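Local coordinates for protein alkyl hydroperoxide reductase/ Thiol specific antioxidant/ Mal allergen (Burkholderia ambifaria, PDB 5ENU) that probably reduces hydrogen peroxide and alkyl hydroperoxides through a reactive cysteine thiol, as a peroxiredoxin of the AhpC/TSA family with a thioredoxin-like fold, at residues Q58-Y63 with E92-L97; F109-M114 with S128-D133. One frame throughout, in Å; residues are numbered along the deposited sequence.

Contact 1 of 2, residues Q58-Y63 with E92-L97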
loop_
_atom_site.group_PDB
_atom_site.type_symbol
_atom_site.label_atom_id
_atom_site.label_comp_id
_atom_site.label_asym_id
_atom_site.label_seq_id
_atom_site.Cartn_x
_atom_site.Cartn_y
_atom_site.Cartn_z
ATOM N N GLN A 58 6.785 -9.838 -6.246
ATOM C CA GLN A 58 8.104 -9.512 -5.717
ATOM C C GLN A 58 8.048 -9.254 -4.215
ATOM O O GLN A 58 8.950 -9.677 -3.476
ATOM C CB GLN A 58 8.735 -8.364 -6.527
ATOM C CG GLN A 58 9.168 -8.871 -7.923
ATOM C CD GLN A 58 9.808 -7.822 -8.811
ATOM O OE1 GLN A 58 9.538 -6.641 -8.689
ATOM N NE2 GLN A 58 10.634 -8.271 -9.746
ATOM N N PHE A 59 6.969 -8.623 -3.732
ATOM C CA PHE A 59 6.791 -8.534 -2.285
ATOM C C PHE A 59 6.623 -9.921 -1.675
ATOM O O PHE A 59 7.161 -10.194 -0.592
ATOM C CB PHE A 59 5.598 -7.642 -1.913
ATOM C CG PHE A 59 5.916 -6.163 -1.851
ATOM C CD1 PHE A 59 6.785 -5.671 -0.896
ATOM C CD2 PHE A 59 5.312 -5.263 -2.733
ATOM C CE1 PHE A 59 7.071 -4.317 -0.825
ATOM C CE2 PHE A 59 5.576 -3.891 -2.656
ATOM C CZ PHE A 59 6.468 -3.428 -1.700
ATOM N N ARG A 60 5.906 -10.822 -2.368
ATOM C CA ARG A 60 5.759 -12.197 -1.886
ATOM C C ARG A 60 7.111 -12.887 -1.756
ATOM O O ARG A 60 7.393 -13.552 -0.748
ATOM C CB ARG A 60 4.860 -12.994 -2.835
ATOM C CG ARG A 60 4.879 -14.482 -2.586
ATOM C CD ARG A 60 3.915 -15.131 -3.529
ATOM N NE ARG A 60 3.814 -16.570 -3.305
ATOM C CZ ARG A 60 4.532 -17.466 -3.968
ATOM N NH1 ARG A 60 4.383 -18.771 -3.726
ATOM N NH2 ARG A 60 5.394 -17.049 -4.887
ATOM N N GLU A 61 7.958 -12.756 -2.784
ATOM C CA GLU A 61 9.232 -13.466 -2.795
ATOM C C GLU A 61 10.117 -13.049 -1.631
ATOM O O GLU A 61 10.822 -13.879 -1.043
ATOM C CB GLU A 61 9.939 -13.198 -4.120
ATOM C CG GLU A 61 11.297 -13.841 -4.231
ATOM C CD GLU A 61 11.996 -13.458 -5.523
ATOM O OE1 GLU A 61 12.696 -14.317 -6.093
ATOM O OE2 GLU A 61 11.836 -12.299 -5.973
ATOM N N LEU A 62 10.097 -11.767 -1.279
ATOM C CA LEU A 62 10.926 -11.259 -0.197
ATOM C C LEU A 62 10.196 -11.160 1.133
ATOM O O LEU A 62 10.801 -10.724 2.121
ATOM C CB LEU A 62 11.544 -9.910 -0.585
ATOM C CG LEU A 62 12.633 -10.014 -1.661
ATOM C CD1 LEU A 62 13.127 -8.650 -2.098
ATOM C CD2 LEU A 62 13.784 -10.854 -1.141
ATOM N N TYR A 63 8.940 -11.598 1.195
ATOM C CA TYR A 63 8.147 -11.500 2.422
ATOM C C TYR A 63 8.855 -12.019 3.671
ATOM O O TYR A 63 8.805 -11.337 4.708
ATOM C CB TYR A 63 6.780 -12.164 2.208
ATOM C CG TYR A 63 5.817 -11.921 3.343
ATOM C CD1 TYR A 63 5.307 -10.645 3.567
ATOM C CD2 TYR A 63 5.414 -12.952 4.180
ATOM C CE1 TYR A 63 4.422 -10.394 4.582
ATOM C CE2 TYR A 63 4.499 -12.709 5.223
ATOM C CZ TYR A 63 4.018 -11.419 5.409
ATOM O OH TYR A 63 3.120 -11.128 6.428
ATOM N N GLU A 92 -0.960 -16.286 -4.653
ATOM C CA GLU A 92 -0.585 -16.901 -3.382
ATOM C C GLU A 92 0.121 -15.899 -2.469
ATOM O O GLU A 92 1.163 -16.176 -1.878
ATOM C CB GLU A 92 0.241 -18.171 -3.593
ATOM C CG GLU A 92 -0.446 -19.161 -4.514
ATOM C CD GLU A 92 0.273 -20.491 -4.602
ATOM O OE1 GLU A 92 1.362 -20.628 -4.002
ATOM O OE2 GLU A 92 -0.261 -21.400 -5.275
ATOM N N LEU A 93 -0.465 -14.717 -2.357
ATOM C CA LEU A 93 0.159 -13.659 -1.556
ATOM C C LEU A 93 0.038 -13.996 -0.075
ATOM O O LEU A 93 -1.050 -14.389 0.375
ATOM C CB LEU A 93 -0.496 -12.295 -1.822
ATOM C CG LEU A 93 -0.426 -11.787 -3.271
ATOM C CD1 LEU A 93 -1.129 -10.429 -3.382
ATOM C CD2 LEU A 93 1.025 -11.694 -3.746
ATOM N N PRO A 94 1.110 -13.850 0.704
ATOM C CA PRO A 94 1.073 -14.167 2.139
ATOM C C PRO A 94 0.708 -12.984 3.025
ATOM O O PRO A 94 0.908 -13.060 4.240
ATOM C CB PRO A 94 2.526 -14.589 2.411
ATOM C CG PRO A 94 3.310 -13.717 1.499
ATOM C CD PRO A 94 2.485 -13.618 0.237
ATOM N N PHE A 95 0.178 -11.915 2.451
ATOM C CA PHE A 95 -0.090 -10.682 3.164
ATOM C C PHE A 95 -1.437 -10.160 2.694
ATOM O O PHE A 95 -1.951 -10.598 1.656
ATOM C CB PHE A 95 1.037 -9.656 2.938
ATOM C CG PHE A 95 1.324 -9.363 1.488
ATOM C CD1 PHE A 95 0.505 -8.501 0.758
ATOM C CD2 PHE A 95 2.437 -9.929 0.858
ATOM C CE1 PHE A 95 0.777 -8.223 -0.583
ATOM C CE2 PHE A 95 2.705 -9.643 -0.481
ATOM C CZ PHE A 95 1.878 -8.797 -1.192
ATOM N N PRO A 96 -2.046 -9.239 3.446
ATOM C CA PRO A 96 -3.410 -8.790 3.128
ATOM C C PRO A 96 -3.450 -7.731 2.036
ATOM O O PRO A 96 -2.478 -7.024 1.779
ATOM C CB PRO A 96 -3.912 -8.169 4.444
ATOM C CG PRO A 96 -2.846 -8.421 5.469
ATOM C CD PRO A 96 -1.580 -8.748 4.757
ATOM N N LEU A 97 -4.629 -7.610 1.420
ATOM C CA LEU A 97 -4.941 -6.532 0.484
ATOM C C LEU A 97 -6.147 -5.762 1.018
ATOM O O LEU A 97 -7.207 -6.356 1.251
ATOM C CB LEU A 97 -5.275 -7.087 -0.908
ATOM C CG LEU A 97 -4.172 -7.907 -1.583
ATOM C CD1 LEU A 97 -4.710 -8.480 -2.900
ATOM C CD2 LEU A 97 -2.893 -7.071 -1.823
HETATM O O HOH W 1 2.439 -20.163 -1.755
HETATM O O HOH W 2 0.280 -11.350 6.675
#
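Tyr-63 and Arg-60, one turn apart on helix 50-68, meet the loop that leads from helix 81-91 to strand 97-99. The apolar part centres on Tyr-63, whose CG, anti to the backbone N (chi1 -171°), carries the ring toward Pro-94. Pro-94 CG lies over one face of that ring in a CH-pi contact, 3.9 Å from the centroid of the Tyr-63 ring. Phe-95 comes to the same tyrosine obliquely, its CB 3.8 Å from Tyr-63 CE1, while its CE2 packs against Phe-59 CB. Arg-60 CG rests on Pro-94 CD at 3.8 Å.

Most of the charged chemistry is that of Arg-60, extended from CG to NE across Pro-94. In the conformer given, its NE makes a weak, bent hydrogen bond to Glu-92 O (3.0 Å, 134° at the hydrogen), Glu-92 being the C-prime residue of the Schellman motif that ends helix 81-91. A long salt bridge from Arg-60 NH1 to Glu-92 OE1 is doubtful, since both side chains have a second conformer.

A water links Tyr-63 OH to Pro-94 O, and the hydroxyl is also hydrogen-bonded to the side chains of Glu-72 and Lys-67. The charged pairing thus looks modest, and apolar packing of rings, proline and the aliphatic part of Arg-60 makes most of the close fit.

Contact 2 of 2, residues F109-M114 with S128-D133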
loop_
_atom_site.group_PDB
_atom_site.type_symbol
_atom_site.label_atom_id
_atom_site.label_comp_id
_atom_site.label_asym_id
_atom_site.label_seq_id
_atom_site.Cartn_x
_atom_site.Cartn_y
_atom_site.Cartn_z
ATOM N N PHE A 109 -3.527 9.347 1.698
ATOM C CA PHE A 109 -2.150 9.253 1.220
ATOM C C PHE A 109 -1.902 10.058 -0.043
ATOM O O PHE A 109 -0.760 10.122 -0.507
ATOM C CB PHE A 109 -1.735 7.788 1.067
ATOM C CG PHE A 109 -1.481 7.119 2.388
ATOM C CD1 PHE A 109 -2.540 6.639 3.163
ATOM C CD2 PHE A 109 -0.178 6.996 2.876
ATOM C CE1 PHE A 109 -2.296 6.051 4.409
ATOM C CE2 PHE A 109 0.072 6.410 4.117
ATOM C CZ PHE A 109 -0.987 5.937 4.891
ATOM N N ASP A 110 -2.950 10.670 -0.592
ATOM C CA ASP A 110 -2.843 11.619 -1.700
ATOM C C ASP A 110 -2.246 10.971 -2.955
ATOM O O ASP A 110 -1.354 11.517 -3.606
ATOM C CB ASP A 110 -2.109 12.904 -1.288
ATOM C CG ASP A 110 -2.352 14.037 -2.254
ATOM O OD1 ASP A 110 -3.421 14.071 -2.908
ATOM O OD2 ASP A 110 -1.456 14.894 -2.360
ATOM N N VAL A 111 -2.775 9.797 -3.317
ATOM C CA VAL A 111 -2.268 9.045 -4.470
ATOM C C VAL A 111 -3.163 9.139 -5.699
ATOM O O VAL A 111 -2.826 8.545 -6.731
ATOM C CB VAL A 111 -1.981 7.562 -4.133
ATOM C CG1 VAL A 111 -0.964 7.435 -3.004
ATOM C CG2 VAL A 111 -3.277 6.818 -3.787
ATOM N N ILE A 112 -4.296 9.838 -5.630
ATOM C CA ILE A 112 -5.167 9.919 -6.797
ATOM C C ILE A 112 -4.522 10.817 -7.847
ATOM O O ILE A 112 -3.980 11.886 -7.530
ATOM C CB ILE A 112 -6.567 10.431 -6.404
ATOM C CG1 ILE A 112 -7.268 9.469 -5.441
ATOM C CG2 ILE A 112 -7.433 10.753 -7.658
ATOM C CD1 ILE A 112 -7.596 8.086 -6.032
ATOM N N LYS A 113 -4.590 10.398 -9.108
ATOM C CA LYS A 113 -4.066 11.190 -10.210
ATOM C C LYS A 113 -5.009 11.057 -11.395
ATOM O O LYS A 113 -5.321 9.939 -11.808
ATOM C CB LYS A 113 -2.684 10.658 -10.607
ATOM C CG LYS A 113 -2.001 11.430 -11.719
ATOM C CD LYS A 113 -0.716 10.727 -12.167
ATOM C CE LYS A 113 0.128 11.628 -13.069
ATOM N NZ LYS A 113 0.876 12.651 -12.278
ATOM N N MET A 114 -5.451 12.188 -11.948
ATOM C CA MET A 114 -6.300 12.159 -13.131
ATOM C C MET A 114 -5.443 11.961 -14.379
ATOM O O MET A 114 -4.371 12.556 -14.519
ATOM C CB MET A 114 -7.109 13.456 -13.245
ATOM C CG MET A 114 -8.007 13.769 -12.031
ATOM S SD MET A 114 -9.220 12.477 -11.650
ATOM C CE MET A 114 -10.198 12.497 -13.155
ATOM N N SER A 128 2.495 3.978 -5.564
ATOM C CA SER A 128 3.206 4.673 -4.500
ATOM C C SER A 128 3.297 3.742 -3.302
ATOM O O SER A 128 2.389 2.934 -3.063
ATOM C CB SER A 128 2.472 5.951 -4.059
ATOM O OG SER A 128 2.220 6.804 -5.155
ATOM N N THR A 129 4.361 3.906 -2.512
ATOM C CA THR A 129 4.595 3.082 -1.325
ATOM C C THR A 129 4.980 3.967 -0.158
ATOM O O THR A 129 5.615 5.007 -0.344
ATOM C CB THR A 129 5.669 2.049 -1.607
ATOM O OG1 THR A 129 5.247 1.273 -2.724
ATOM C CG2 THR A 129 5.943 1.138 -0.402
ATOM N N PHE A 130 4.584 3.541 1.040
ATOM C CA PHE A 130 4.806 4.290 2.269
ATOM C C PHE A 130 5.350 3.353 3.332
ATOM O O PHE A 130 4.813 2.261 3.533
ATOM C CB PHE A 130 3.483 4.905 2.710
ATOM C CG PHE A 130 2.920 5.833 1.677
ATOM C CD1 PHE A 130 3.320 7.173 1.638
ATOM C CD2 PHE A 130 2.059 5.362 0.683
ATOM C CE1 PHE A 130 2.835 8.027 0.645
ATOM C CE2 PHE A 130 1.590 6.222 -0.310
ATOM C CZ PHE A 130 1.973 7.551 -0.313
ATOM N N LEU A 131 6.447 3.748 3.953
ATOM C CA LEU A 131 7.061 3.004 5.042
ATOM C C LEU A 131 6.744 3.737 6.335
ATOM O O LEU A 131 7.191 4.874 6.539
ATOM C CB LEU A 131 8.567 2.858 4.840
ATOM C CG LEU A 131 9.348 2.261 6.008
ATOM C CD1 LEU A 131 8.761 0.917 6.413
ATOM C CD2 LEU A 131 10.818 2.109 5.639
ATOM N N ILE A 132 5.956 3.090 7.186
ATOM C CA ILE A 132 5.505 3.632 8.460
ATOM C C ILE A 132 6.184 2.810 9.548
ATOM O O ILE A 132 6.203 1.575 9.469
ATOM C CB ILE A 132 3.970 3.544 8.552
ATOM C CG1 ILE A 132 3.311 4.356 7.427
ATOM C CG2 ILE A 132 3.482 3.970 9.933
ATOM C CD1 ILE A 132 1.863 4.004 7.190
ATOM N N ASP A 133 6.770 3.473 10.543
ATOM C CA ASP A 133 7.506 2.730 11.563
ATOM C C ASP A 133 6.584 2.176 12.649
ATOM O O ASP A 133 5.360 2.356 12.630
ATOM C CB ASP A 133 8.702 3.526 12.098
ATOM C CG ASP A 133 8.310 4.731 12.942
ATOM O OD1 ASP A 133 7.134 4.862 13.371
ATOM O OD2 ASP A 133 9.228 5.542 13.228
#
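Phe-109 turns the edge of its ring to the face of Phe-130 in an edge-to-face pair, with the planes inclined at 58° and the centroids 4.7 Å apart. The touching atom is Phe-109 CD2, which sits 3.4 Å above the plane of the Phe-130 ring, over its centre, and comes within 3.5 Å of Phe-130 CG. The two side chains run past each other in opposite directions, which brings the root of one beside the outer part of the other: Phe-109 CB adds to the overlap by resting 3.9 Å from Phe-130 CE2, beside CZ.

The chain leaves helix 104-109 through Asp-110, whose positive phi belongs to a Schellman motif, and then enters the beta hairpin of strands 112-117 and 120-132. The long second strand continues into the central sheet of the thioredoxin-like fold, where it pairs antiparallel with strands 38-43 and 138-143. Ser-128, Phe-130 and Ile-132 on this strand point toward segment 109-114.

Val-111 meets Phe-130 differently: its CG1 approaches the rim of the ring, near the ring plane, at 3.9 Å from Phe-130 CE2. The same methyl also touches CB and OG of Ser-128, whose hydroxyl hydrogen-bonds to the backbone O of Glu-126. At the other end Phe-109 and Ile-132 meet tip to tip, with Phe-109 CZ 4.1 Å from Ile-132 CD1, close to the plane of the phenylalanine ring.

Overall arrangement
The contacts follow one another along the chain, with centres 19 Å apart and nearest atoms about 5 Å apart, and do not touch. Contact 2 is buried, about 7 Å from the centre of the chain, and relies on apolar and aromatic packing with no hydrogen bond across it. Contact 1 lies about 12 Å out and is only partly buried; there rings and proline share the interface with charged groups and water. They share no helix or strand, yet both lean on strand 38-43: Phe-59 of contact 1 stacks on Tyr-42, whereas Phe-109 and Val-111 of contact 2 meet its neighbours Leu-41 and Phe-43, consistent with opposite faces of the central sheet.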